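Local atomic coordinates of CPXV018 protein (Cowpox virus, PDB entry 4PDC), a protein that probably acts as a secreted, MHC class I-like decoy that binds the NKG2D receptor of natural killer cells and so blunts host immune surveillance. Residues E[8-13]-E[64-69]; E[30-35]-E[39-44]; E[49-54]-E[139-144]; E[95-100]-E[115-120]. The protein carries 2 engineered substitutions. One frame throughout, in Å; residues are numbered along the deposited sequence.

Contact 1 of 4, residues E[8-13]-E[64-69]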
# COMPACT_ATOMS: atom_id res chain seq x y z
N PHE E 8 -10.51 15.58 -5.78
CA PHE E 8 -9.58 15.75 -6.89
C PHE E 8 -10.29 16.38 -8.07
O PHE E 8 -11.34 15.90 -8.49
CB PHE E 8 -8.98 14.41 -7.31
CG PHE E 8 -8.21 13.73 -6.23
CD1 PHE E 8 -8.87 12.98 -5.26
CD2 PHE E 8 -6.83 13.81 -6.18
CE1 PHE E 8 -8.16 12.34 -4.26
CE2 PHE E 8 -6.11 13.18 -5.18
CZ PHE E 8 -6.78 12.44 -4.22
N ASN E 9 -9.71 17.44 -8.62
CA ASN E 9 -10.27 18.08 -9.81
C ASN E 9 -9.21 18.32 -10.87
O ASN E 9 -8.13 18.86 -10.59
CB ASN E 9 -10.93 19.40 -9.44
CG ASN E 9 -11.62 20.05 -10.62
OD1 ASN E 9 -12.57 19.49 -11.17
ND2 ASN E 9 -11.16 21.23 -11.02
N LEU E 10 -9.52 17.90 -12.09
CA LEU E 10 -8.71 18.20 -13.26
C LEU E 10 -9.56 18.95 -14.27
O LEU E 10 -10.49 18.39 -14.85
CB LEU E 10 -8.14 16.92 -13.88
CG LEU E 10 -7.28 17.11 -15.13
CD1 LEU E 10 -6.05 17.94 -14.84
CD2 LEU E 10 -6.88 15.76 -15.72
N GLU E 11 -9.26 20.24 -14.45
CA GLU E 11 -10.02 21.08 -15.37
C GLU E 11 -9.20 21.40 -16.62
O GLU E 11 -8.15 22.03 -16.53
CB GLU E 11 -10.44 22.39 -14.68
CG GLU E 11 -11.34 23.28 -15.54
CD GLU E 11 -11.71 24.58 -14.85
OE1 GLU E 11 -10.82 25.20 -14.21
OE2 GLU E 11 -12.89 24.99 -14.94
N ILE E 12 -9.68 20.93 -17.77
CA ILE E 12 -9.07 21.24 -19.06
C ILE E 12 -9.96 22.21 -19.82
O ILE E 12 -10.98 21.80 -20.39
CB ILE E 12 -8.83 19.98 -19.91
CG1 ILE E 12 -7.99 18.96 -19.15
CG2 ILE E 12 -8.15 20.34 -21.23
CD1 ILE E 12 -8.81 17.92 -18.42
N ASN E 13 -9.58 23.48 -19.82
CA ASN E 13 -10.31 24.52 -20.54
C ASN E 13 -9.43 25.06 -21.66
O ASN E 13 -8.59 25.93 -21.44
CB ASN E 13 -10.72 25.64 -19.58
CG ASN E 13 -11.67 26.65 -20.22
OD1 ASN E 13 -11.64 26.87 -21.43
ND2 ASN E 13 -12.51 27.26 -19.40
N SER E 64 -0.21 12.71 -12.53
CA SER E 64 0.82 12.39 -13.50
C SER E 64 0.66 10.97 -14.04
O SER E 64 1.20 10.64 -15.09
CB SER E 64 2.22 12.57 -12.89
OG SER E 64 2.46 11.64 -11.86
N LEU E 65 -0.09 10.14 -13.31
CA LEU E 65 -0.39 8.78 -13.76
C LEU E 65 -1.61 8.73 -14.67
O LEU E 65 -1.87 7.71 -15.32
CB LEU E 65 -0.62 7.86 -12.55
CG LEU E 65 0.60 7.50 -11.71
CD1 LEU E 65 0.16 6.85 -10.40
CD2 LEU E 65 1.53 6.58 -12.48
N PHE E 66 -2.38 9.81 -14.71
CA PHE E 66 -3.57 9.86 -15.56
C PHE E 66 -3.16 10.13 -17.00
O PHE E 66 -2.59 11.18 -17.31
CB PHE E 66 -4.55 10.92 -15.08
CG PHE E 66 -5.82 10.99 -15.89
CD1 PHE E 66 -6.60 9.87 -16.08
CD2 PHE E 66 -6.23 12.19 -16.46
CE1 PHE E 66 -7.77 9.93 -16.83
CE2 PHE E 66 -7.39 12.26 -17.20
CZ PHE E 66 -8.16 11.13 -17.39
N ARG E 67 -3.44 9.18 -17.88
CA ARG E 67 -3.01 9.27 -19.27
C ARG E 67 -4.06 9.97 -20.12
O ARG E 67 -4.67 9.37 -21.01
CB ARG E 67 -2.72 7.87 -19.82
CG ARG E 67 -1.76 7.09 -18.94
CD ARG E 67 -0.97 6.05 -19.72
NE ARG E 67 -1.78 4.91 -20.13
CZ ARG E 67 -1.89 3.77 -19.44
NH1 ARG E 67 -1.24 3.61 -18.30
NH2 ARG E 67 -2.65 2.79 -19.91
N ARG E 68 -4.27 11.25 -19.84
CA ARG E 68 -5.22 12.08 -20.56
C ARG E 68 -4.89 12.13 -22.05
O ARG E 68 -3.74 12.35 -22.42
CB ARG E 68 -5.23 13.50 -19.97
CG ARG E 68 -6.17 14.47 -20.67
CD ARG E 68 -6.20 15.82 -19.96
NE ARG E 68 -5.18 16.74 -20.46
CZ ARG E 68 -3.95 16.86 -19.97
NH1 ARG E 68 -3.56 16.11 -18.95
NH2 ARG E 68 -3.11 17.73 -20.50
N VAL E 69 -5.89 11.90 -22.90
CA VAL E 69 -5.68 12.01 -24.34
C VAL E 69 -6.10 13.41 -24.80
O VAL E 69 -7.11 13.94 -24.32
CB VAL E 69 -6.46 10.94 -25.14
CG1 VAL E 69 -6.01 9.55 -24.74
CG2 VAL E 69 -7.97 11.08 -24.94
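Leu-10 and Ile-12 of strand 8-13 meet Phe-66 and Arg-68 of the loop 64-69. No hydrogen bond joins the two segments. CA of Leu-10 is 10.1 Å from CA of Phe-66, and only side chains span the distance. The purely apolar part is made by Leu-10 and Phe-66. The methyl CD2 of Leu-10 lies 3.7 Å from CD2 of the Phe-66 ring and 3.8 Å from its CE2. The methyl approaches the ring obliquely. The Phe-66 ring reaches the strand because its CG is anti to the backbone N (chi1 -178°).

The second kind of contact uses the aliphatic part of an arginine. CD of Arg-68 packs 3.7 Å from CD1 of Ile-12, and NE of Arg-68 is 3.8 Å from CG1 of Ile-12. The two side chains run past each other in opposite directions. The Arg-68 chain is straight as far as CD and then bends at chi3 (89°). Its CD rests on the isoleucine while the residue as a whole stays exposed.

Strand 2-13 is central in the sheet, bonded to strands 16-25 and 75-87. The loop follows helix 51-64. Its Phe-66 also packs on Leu-78 of strand 75-87 and meets Trp-117 of helix 113-126 edge-to-face, so the loop bridges the sheet and that helix.

Contact 2 of 4, residues E[30-35]-E[39-44]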
# COMPACT_ATOMS: atom_id res chain seq x y z
N ILE E 30 -8.72 21.52 5.31
CA ILE E 30 -7.52 21.54 6.14
C ILE E 30 -6.25 21.56 5.30
O ILE E 30 -5.21 22.04 5.76
CB ILE E 30 -7.48 20.33 7.10
CG1 ILE E 30 -7.46 19.01 6.33
CG2 ILE E 30 -8.66 20.38 8.06
CD1 ILE E 30 -7.06 17.81 7.18
N ILE E 31 -6.32 21.04 4.08
CA ILE E 31 -5.18 21.00 3.17
C ILE E 31 -5.66 21.34 1.76
O ILE E 31 -6.79 21.02 1.39
CB ILE E 31 -4.49 19.62 3.17
CG1 ILE E 31 -3.98 19.25 4.56
CG2 ILE E 31 -3.33 19.59 2.19
CD1 ILE E 31 -3.64 17.78 4.71
N THR E 32 -4.79 21.97 0.98
CA THR E 32 -5.08 22.20 -0.43
C THR E 32 -3.81 22.04 -1.26
O THR E 32 -2.70 22.23 -0.76
CB THR E 32 -5.70 23.60 -0.68
OG1 THR E 32 -6.20 23.68 -2.02
CG2 THR E 32 -4.70 24.71 -0.43
N PHE E 33 -4.00 21.69 -2.52
CA PHE E 33 -2.91 21.36 -3.44
C PHE E 33 -3.25 21.96 -4.79
O PHE E 33 -4.36 21.75 -5.29
CB PHE E 33 -2.73 19.83 -3.51
CG PHE E 33 -1.73 19.37 -4.53
CD1 PHE E 33 -0.37 19.41 -4.26
CD2 PHE E 33 -2.15 18.87 -5.76
CE1 PHE E 33 0.55 18.98 -5.20
CE2 PHE E 33 -1.23 18.43 -6.69
CZ PHE E 33 0.12 18.49 -6.41
N ASP E 34 -2.32 22.71 -5.38
CA ASP E 34 -2.61 23.47 -6.61
C ASP E 34 -2.00 22.86 -7.86
O ASP E 34 -1.94 23.51 -8.91
CB ASP E 34 -2.12 24.92 -6.46
CG ASP E 34 -0.62 25.03 -6.26
OD1 ASP E 34 0.13 24.08 -6.60
OD2 ASP E 34 -0.17 26.09 -5.77
N GLY E 35 -1.55 21.61 -7.76
CA GLY E 35 -0.90 20.94 -8.87
C GLY E 35 0.60 20.89 -8.69
O GLY E 35 1.26 20.00 -9.21
N ARG E 39 -0.30 22.88 0.82
CA ARG E 39 -0.25 23.82 1.94
C ARG E 39 -1.37 23.59 2.95
O ARG E 39 -2.48 23.18 2.58
CB ARG E 39 -0.32 25.26 1.42
CG ARG E 39 -1.63 25.65 0.79
CD ARG E 39 -1.58 27.07 0.24
NE ARG E 39 -2.89 27.53 -0.21
CZ ARG E 39 -3.76 28.18 0.56
NH1 ARG E 39 -3.48 28.46 1.83
NH2 ARG E 39 -4.93 28.55 0.05
N PRO E 40 -1.09 23.85 4.23
CA PRO E 40 -2.14 23.77 5.24
C PRO E 40 -3.11 24.94 5.12
O PRO E 40 -2.70 26.03 4.71
CB PRO E 40 -1.37 23.81 6.56
CG PRO E 40 -0.13 24.58 6.24
CD PRO E 40 0.21 24.24 4.81
N THR E 41 -4.38 24.72 5.46
CA THR E 41 -5.39 25.77 5.41
C THR E 41 -6.13 25.85 6.74
O THR E 41 -7.23 26.39 6.83
CB THR E 41 -6.41 25.54 4.27
OG1 THR E 41 -7.12 24.32 4.50
CG2 THR E 41 -5.70 25.47 2.92
N ILE E 42 -5.51 25.29 7.77
CA ILE E 42 -6.05 25.31 9.12
C ILE E 42 -4.85 25.37 10.07
O ILE E 42 -3.82 24.77 9.78
CB ILE E 42 -6.94 24.07 9.40
CG1 ILE E 42 -7.78 24.25 10.66
CG2 ILE E 42 -6.09 22.81 9.50
CD1 ILE E 42 -8.87 25.30 10.52
N PRO E 43 -4.97 26.13 11.18
CA PRO E 43 -3.80 26.28 12.06
C PRO E 43 -3.16 24.97 12.54
O PRO E 43 -1.93 24.91 12.61
CB PRO E 43 -4.37 27.06 13.24
CG PRO E 43 -5.45 27.89 12.65
CD PRO E 43 -6.07 27.03 11.57
N PHE E 44 -3.95 23.96 12.86
CA PHE E 44 -3.38 22.75 13.46
C PHE E 44 -2.57 21.92 12.46
O PHE E 44 -1.91 20.97 12.85
CB PHE E 44 -4.48 21.90 14.12
CG PHE E 44 -5.33 21.10 13.15
CD1 PHE E 44 -4.87 19.89 12.64
CD2 PHE E 44 -6.60 21.52 12.82
CE1 PHE E 44 -5.65 19.15 11.77
CE2 PHE E 44 -7.39 20.78 11.95
CZ PHE E 44 -6.91 19.59 11.43
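The guanidinium of Arg-39 has Thr-32 CG2 over one face, with CG2 of Thr-32 3.4 Å from NE of Arg-39. Thr-41 CG2 also lies above the guanidinium plane, near the rim. The second flat group in the contact is the Phe-44 ring. Ile-42 CG2 sits over one of its faces toward the rim, and CG2 of Ile-30 approaches CZ of Phe-44 obliquely at 3.9 Å.

Thr-32 and Arg-39 lie side by side and point the same way. The Arg-39 chain is extended from CG to NE, which carries it along the threonine methyl. In Thr-32, OG1 is anti to the backbone N (chi1 -169°). This turns CG2 to the arginine, while OG1 bonds OD1 of Asp-22. The two threonine methyls, CG2 of Thr-32 and CG2 of Thr-41, are 3.6 Å apart. Farther along, CB of Ile-30 meets CG2 of Ile-42 at 3.7 Å.

The backbones form an antiparallel hairpin. Thr-32 and Arg-39 are a hydrogen-bonded pair, with Thr-32 N to Arg-39 O at 3.1 Å and Arg-39 N to Thr-32 O at 2.9 Å. Ile-31 and Pro-40 are a non-hydrogen-bonded pair. Next to it, Thr-41 N donates to Ile-30 O at 2.8 Å from above the carbonyl plane. Ile-30 and Ile-31 both face Val-23, a classic beta bulge.

The backbone bonds set the pairing. Both threonine methyls lie on the same side of the guanidinium, on the sheet face of Thr-32 and Arg-39. Ile-31 and Pro-40 lie on the opposite sheet face and touch Leu-52 of helix 51-64, so that face is apolar here.

Contact 3 of 4, residues E[49-54]-E[139-144]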
# COMPACT_ATOMS: atom_id res chain seq x y z
N GLU E 49 4.76 17.51 9.37
CA GLU E 49 5.84 16.93 8.59
C GLU E 49 5.54 15.48 8.19
O GLU E 49 6.41 14.78 7.69
CB GLU E 49 7.17 17.00 9.37
CG GLU E 49 7.11 16.37 10.75
CD GLU E 49 8.41 16.50 11.53
OE1 GLU E 49 8.38 16.32 12.77
OE2 GLU E 49 9.46 16.78 10.92
N ILE E 50 4.30 15.06 8.41
CA ILE E 50 3.89 13.67 8.15
C ILE E 50 2.90 13.57 7.00
O ILE E 50 3.13 12.84 6.03
CB ILE E 50 3.26 13.05 9.41
CG1 ILE E 50 4.29 13.01 10.54
CG2 ILE E 50 2.75 11.65 9.11
CD1 ILE E 50 3.67 12.81 11.90
N PHE E 51 1.79 14.29 7.10
CA PHE E 51 0.71 14.15 6.13
C PHE E 51 0.92 15.01 4.89
O PHE E 51 0.68 14.54 3.77
CB PHE E 51 -0.62 14.46 6.81
CG PHE E 51 -0.93 13.53 7.95
CD1 PHE E 51 -1.53 12.31 7.71
CD2 PHE E 51 -0.57 13.86 9.24
CE1 PHE E 51 -1.80 11.44 8.75
CE2 PHE E 51 -0.83 12.99 10.29
CZ PHE E 51 -1.45 11.78 10.04
N LEU E 52 1.37 16.25 5.07
CA LEU E 52 1.59 17.14 3.93
C LEU E 52 2.55 16.53 2.90
O LEU E 52 2.23 16.49 1.71
CB LEU E 52 2.11 18.50 4.40
CG LEU E 52 1.14 19.38 5.20
CD1 LEU E 52 1.82 20.68 5.60
CD2 LEU E 52 -0.15 19.67 4.42
N PRO E 53 3.73 16.06 3.34
CA PRO E 53 4.67 15.52 2.34
C PRO E 53 4.15 14.24 1.70
O PRO E 53 4.42 14.00 0.52
CB PRO E 53 5.95 15.26 3.14
CG PRO E 53 5.51 15.17 4.55
CD PRO E 53 4.32 16.07 4.69
N PHE E 54 3.42 13.44 2.47
CA PHE E 54 2.83 12.21 1.96
C PHE E 54 1.79 12.53 0.89
O PHE E 54 1.82 11.97 -0.21
CB PHE E 54 2.20 11.41 3.10
CG PHE E 54 1.54 10.13 2.67
CD1 PHE E 54 2.30 8.98 2.46
CD2 PHE E 54 0.17 10.05 2.50
CE1 PHE E 54 1.70 7.80 2.07
CE2 PHE E 54 -0.43 8.87 2.11
CZ PHE E 54 0.33 7.74 1.89
N ARG E 139 -8.27 9.42 11.97
CA ARG E 139 -8.18 9.37 13.42
C ARG E 139 -6.98 10.17 13.94
O ARG E 139 -7.07 10.86 14.96
CB ARG E 139 -8.10 7.91 13.89
CG ARG E 139 -9.39 7.14 13.64
CD ARG E 139 -9.25 5.67 13.99
NE ARG E 139 -9.05 5.47 15.42
CZ ARG E 139 -8.58 4.35 15.96
NH1 ARG E 139 -8.27 3.32 15.19
NH2 ARG E 139 -8.42 4.26 17.27
N SER E 140 -5.87 10.11 13.22
CA SER E 140 -4.68 10.86 13.61
C SER E 140 -4.92 12.36 13.45
O SER E 140 -4.43 13.17 14.24
CB SER E 140 -3.47 10.42 12.79
OG SER E 140 -3.26 9.02 12.90
N LEU E 141 -5.67 12.75 12.42
CA LEU E 141 -5.93 14.16 12.16
C LEU E 141 -6.96 14.72 13.14
O LEU E 141 -6.88 15.88 13.54
CB LEU E 141 -6.41 14.37 10.72
CG LEU E 141 -5.34 14.16 9.64
CD1 LEU E 141 -6.00 14.09 8.27
CD2 LEU E 141 -4.29 15.27 9.67
N VAL E 142 -7.93 13.89 13.53
CA VAL E 142 -8.88 14.29 14.55
C VAL E 142 -8.12 14.59 15.84
O VAL E 142 -8.45 15.52 16.57
CB VAL E 142 -9.95 13.21 14.79
CG1 VAL E 142 -10.75 13.49 16.06
CG2 VAL E 142 -10.90 13.12 13.60
N ARG E 143 -7.08 13.79 16.11
CA ARG E 143 -6.26 13.97 17.30
C ARG E 143 -5.57 15.34 17.30
O ARG E 143 -5.63 16.06 18.29
CB ARG E 143 -5.23 12.85 17.40
CG ARG E 143 -4.23 13.01 18.54
CD ARG E 143 -4.90 13.01 19.90
NE ARG E 143 -3.93 13.12 20.98
CZ ARG E 143 -3.26 12.09 21.50
NH1 ARG E 143 -3.45 10.86 21.04
NH2 ARG E 143 -2.39 12.29 22.48
N LYS E 144 -4.92 15.68 16.19
CA LYS E 144 -4.27 16.98 16.06
C LYS E 144 -5.28 18.10 16.26
O LYS E 144 -5.03 19.06 17.00
CB LYS E 144 -3.61 17.14 14.69
CG LYS E 144 -2.51 16.15 14.39
CD LYS E 144 -1.75 16.54 13.13
CE LYS E 144 -0.80 17.70 13.38
NZ LYS E 144 -0.06 18.10 12.15
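Ser-140 has its hydroxyl OG hydrogen-bonded to Met-136 O, one turn earlier in its own helix. Its CB is left to touch the other segment, and CZ of Phe-51 lies 3.7 Å from CB of Ser-140. Within helix 131-146 the backbone bonds are regular: Arg-143 N to Arg-139 O is 3.1 Å, and Lys-144 N to Ser-140 O is 3.2 Å. No hydrogen bond crosses between the segments.

The contact itself is carried by the Phe-51 ring. Its CG is anti to the carbonyl carbon (chi1 -61°), and the ring is directed at helix 131-146. CD2 of Leu-141 sits over one face as a CH-pi contact, 4.1 Å from the centroid of the Phe-51 ring and 15° off the normal. The opposite face carries Ile-50 CG2, toward the rim. The ring is therefore sandwiched between two aliphatic groups. His-137 meets it edge-to-face.

All three residues that touch are buried. Asp-48 OD2 bonds Leu-52 N at the start of helix 51-64. Leu-141 continues from the ring to the sheet, touching Leu-4 of strand 2-13 and Ile-30 of strand 29-33. Another protein chain packs on Ile-50 and Ser-140 beside the contact. The start of helix 51-64 and the later part of helix 131-146 thus pack together over the antiparallel sheet, consistent with an MHC class I-like platform.

Contact 4 of 4, residues E[95-100]-E[115-120]. Engineered in segment 95-100: Asp-96 (natural residue Phe).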
# COMPACT_ATOMS: atom_id res chain seq x y z
N GLN E 95 -17.41 7.25 -2.74
CA GLN E 95 -16.68 7.90 -3.81
C GLN E 95 -17.60 8.24 -4.97
O GLN E 95 -18.54 7.51 -5.27
CB GLN E 95 -15.51 7.02 -4.29
CG GLN E 95 -15.90 5.68 -4.90
CD GLN E 95 -14.70 4.88 -5.39
OE1 GLN E 95 -13.55 5.19 -5.06
NE2 GLN E 95 -14.96 3.86 -6.20
N ASP E 96 -17.31 9.38 -5.59
CA ASP E 96 -18.11 9.89 -6.70
C ASP E 96 -17.20 10.31 -7.84
O ASP E 96 -16.05 10.71 -7.62
CB ASP E 96 -18.96 11.08 -6.26
CG ASP E 96 -20.02 10.70 -5.24
OD1 ASP E 96 -20.63 9.62 -5.40
OD2 ASP E 96 -20.24 11.48 -4.30
N TYR E 97 -17.72 10.21 -9.05
CA TYR E 97 -17.04 10.67 -10.26
C TYR E 97 -17.93 11.68 -10.97
O TYR E 97 -19.10 11.39 -11.22
CB TYR E 97 -16.73 9.50 -11.20
CG TYR E 97 -16.05 8.32 -10.56
CD1 TYR E 97 -16.78 7.35 -9.87
CD2 TYR E 97 -14.68 8.15 -10.65
CE1 TYR E 97 -16.17 6.26 -9.30
CE2 TYR E 97 -14.05 7.06 -10.08
CZ TYR E 97 -14.80 6.12 -9.40
OH TYR E 97 -14.18 5.03 -8.83
N LEU E 98 -17.38 12.84 -11.30
CA LEU E 98 -18.12 13.87 -12.02
C LEU E 98 -17.44 14.21 -13.34
O LEU E 98 -16.22 14.38 -13.39
CB LEU E 98 -18.27 15.16 -11.20
CG LEU E 98 -18.74 15.07 -9.75
CD1 LEU E 98 -18.65 16.43 -9.09
CD2 LEU E 98 -20.14 14.53 -9.70
N TYR E 99 -18.24 14.31 -14.39
CA TYR E 99 -17.80 14.83 -15.67
C TYR E 99 -18.60 16.09 -15.96
O TYR E 99 -19.82 16.04 -16.12
CB TYR E 99 -17.99 13.79 -16.78
CG TYR E 99 -17.46 14.24 -18.12
CD1 TYR E 99 -18.26 14.93 -19.02
CD2 TYR E 99 -16.14 13.98 -18.49
CE1 TYR E 99 -17.77 15.35 -20.24
CE2 TYR E 99 -15.64 14.39 -19.71
CZ TYR E 99 -16.46 15.07 -20.58
OH TYR E 99 -15.97 15.48 -21.79
N ASN E 100 -17.90 17.22 -16.02
CA ASN E 100 -18.55 18.53 -16.14
C ASN E 100 -19.64 18.70 -15.07
O ASN E 100 -20.73 19.20 -15.34
CB ASN E 100 -19.13 18.70 -17.54
CG ASN E 100 -18.04 18.78 -18.61
OD1 ASN E 100 -16.90 19.11 -18.32
ND2 ASN E 100 -18.40 18.46 -19.85
N ASN E 115 -14.08 7.91 -19.57
CA ASN E 115 -14.00 6.50 -19.21
C ASN E 115 -12.72 6.16 -18.45
O ASN E 115 -12.76 5.42 -17.47
CB ASN E 115 -14.10 5.63 -20.46
CG ASN E 115 -15.54 5.48 -20.94
OD1 ASN E 115 -16.47 5.43 -20.14
ND2 ASN E 115 -15.71 5.39 -22.26
N MET E 116 -11.59 6.68 -18.91
CA MET E 116 -10.32 6.41 -18.25
C MET E 116 -10.32 6.96 -16.83
O MET E 116 -9.81 6.33 -15.90
CB MET E 116 -9.17 7.02 -19.05
CG MET E 116 -7.80 6.63 -18.52
SD MET E 116 -6.45 7.46 -19.38
CE MET E 116 -6.73 6.91 -21.07
N TRP E 117 -10.89 8.15 -16.67
CA TRP E 117 -11.00 8.78 -15.36
C TRP E 117 -11.80 7.90 -14.41
O TRP E 117 -11.44 7.73 -13.24
CB TRP E 117 -11.66 10.15 -15.51
CG TRP E 117 -11.77 10.94 -14.23
CD1 TRP E 117 -12.86 11.03 -13.42
CD2 TRP E 117 -10.75 11.75 -13.63
NE1 TRP E 117 -12.59 11.85 -12.35
CE2 TRP E 117 -11.30 12.31 -12.46
CE3 TRP E 117 -9.43 12.06 -13.97
CZ2 TRP E 117 -10.58 13.16 -11.63
CZ3 TRP E 117 -8.72 12.91 -13.14
CH2 TRP E 117 -9.29 13.44 -11.98
N LEU E 118 -12.88 7.32 -14.93
CA LEU E 118 -13.77 6.47 -14.15
C LEU E 118 -13.09 5.17 -13.73
O LEU E 118 -13.26 4.71 -12.60
CB LEU E 118 -15.04 6.15 -14.95
CG LEU E 118 -16.04 5.17 -14.32
CD1 LEU E 118 -16.65 5.75 -13.05
CD2 LEU E 118 -17.14 4.81 -15.32
N THR E 119 -12.33 4.58 -14.65
CA THR E 119 -11.75 3.27 -14.39
C THR E 119 -10.38 3.31 -13.73
O THR E 119 -9.85 2.26 -13.37
CB THR E 119 -11.62 2.45 -15.69
OG1 THR E 119 -10.73 3.10 -16.59
CG2 THR E 119 -12.98 2.28 -16.35
N THR E 120 -9.80 4.50 -13.55
CA THR E 120 -8.44 4.60 -13.01
C THR E 120 -8.25 5.51 -11.80
O THR E 120 -7.20 5.48 -11.17
CB THR E 120 -7.44 5.11 -14.08
OG1 THR E 120 -7.70 6.49 -14.38
CG2 THR E 120 -7.52 4.27 -15.34
O HOH W 1 -11.78 4.48 -10.28
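Helix 113-126 lies on the antiparallel sheet here, as in the helix-on-sheet platform of MHC class I-like proteins, and Leu-118 of the helix packs on Tyr-97 of strand 90-99. The methyl CD1 of Leu-118 stands over the centre of the ring. It is 3.6 Å from the centroid of the Tyr-97 ring and 14° off the normal, a CH-pi contact. The two side chains cross at about a right angle. The first torsion of Leu-118 (chi1 176°) sets CG opposite the backbone N and carries CD1 to the strand.

The helix backbone also meets the ring: CE2 of Tyr-97 is 3.5 Å from the carbonyl O of Leu-118. Trp-117 adds a looser apolar contact, CD1 of Trp-117 to CD2 of Tyr-97 at 4.4 Å. Its NE1 is hydrogen-bonded to Thr-79 O of strand 75-87, which fixes the indole against the sheet.

No direct hydrogen bond joins the segments. One water bridges them: it donates to Leu-118 O at 2.8 Å and is hydrogen-bonded at 2.9 Å to OH of Tyr-97.

How the contacts relate
Contacts 3 and 4 are buried, while contacts 1 and 2 are partly buried. Contacts 1, 2 and 4 reach the same sheet. Contact 2 alone pairs strands and relies on backbone hydrogen bonds. The others are side-chain packing: loop on strand in contact 1, the start of helix 51-64 against helix 131-146 in contact 3, and helix on strand in contact 4. Both buried contacts place a leucine methyl over an aromatic face, but only contact 4 adds a water bridge. Contacts 1 and 4 touch through Phe-66 and Met-116. Contacts 2 and 3 touch through Phe-44 and Leu-141. Contacts 3 and 4 lie on opposite sides of the chain's centre, their centres about 27 Å apart.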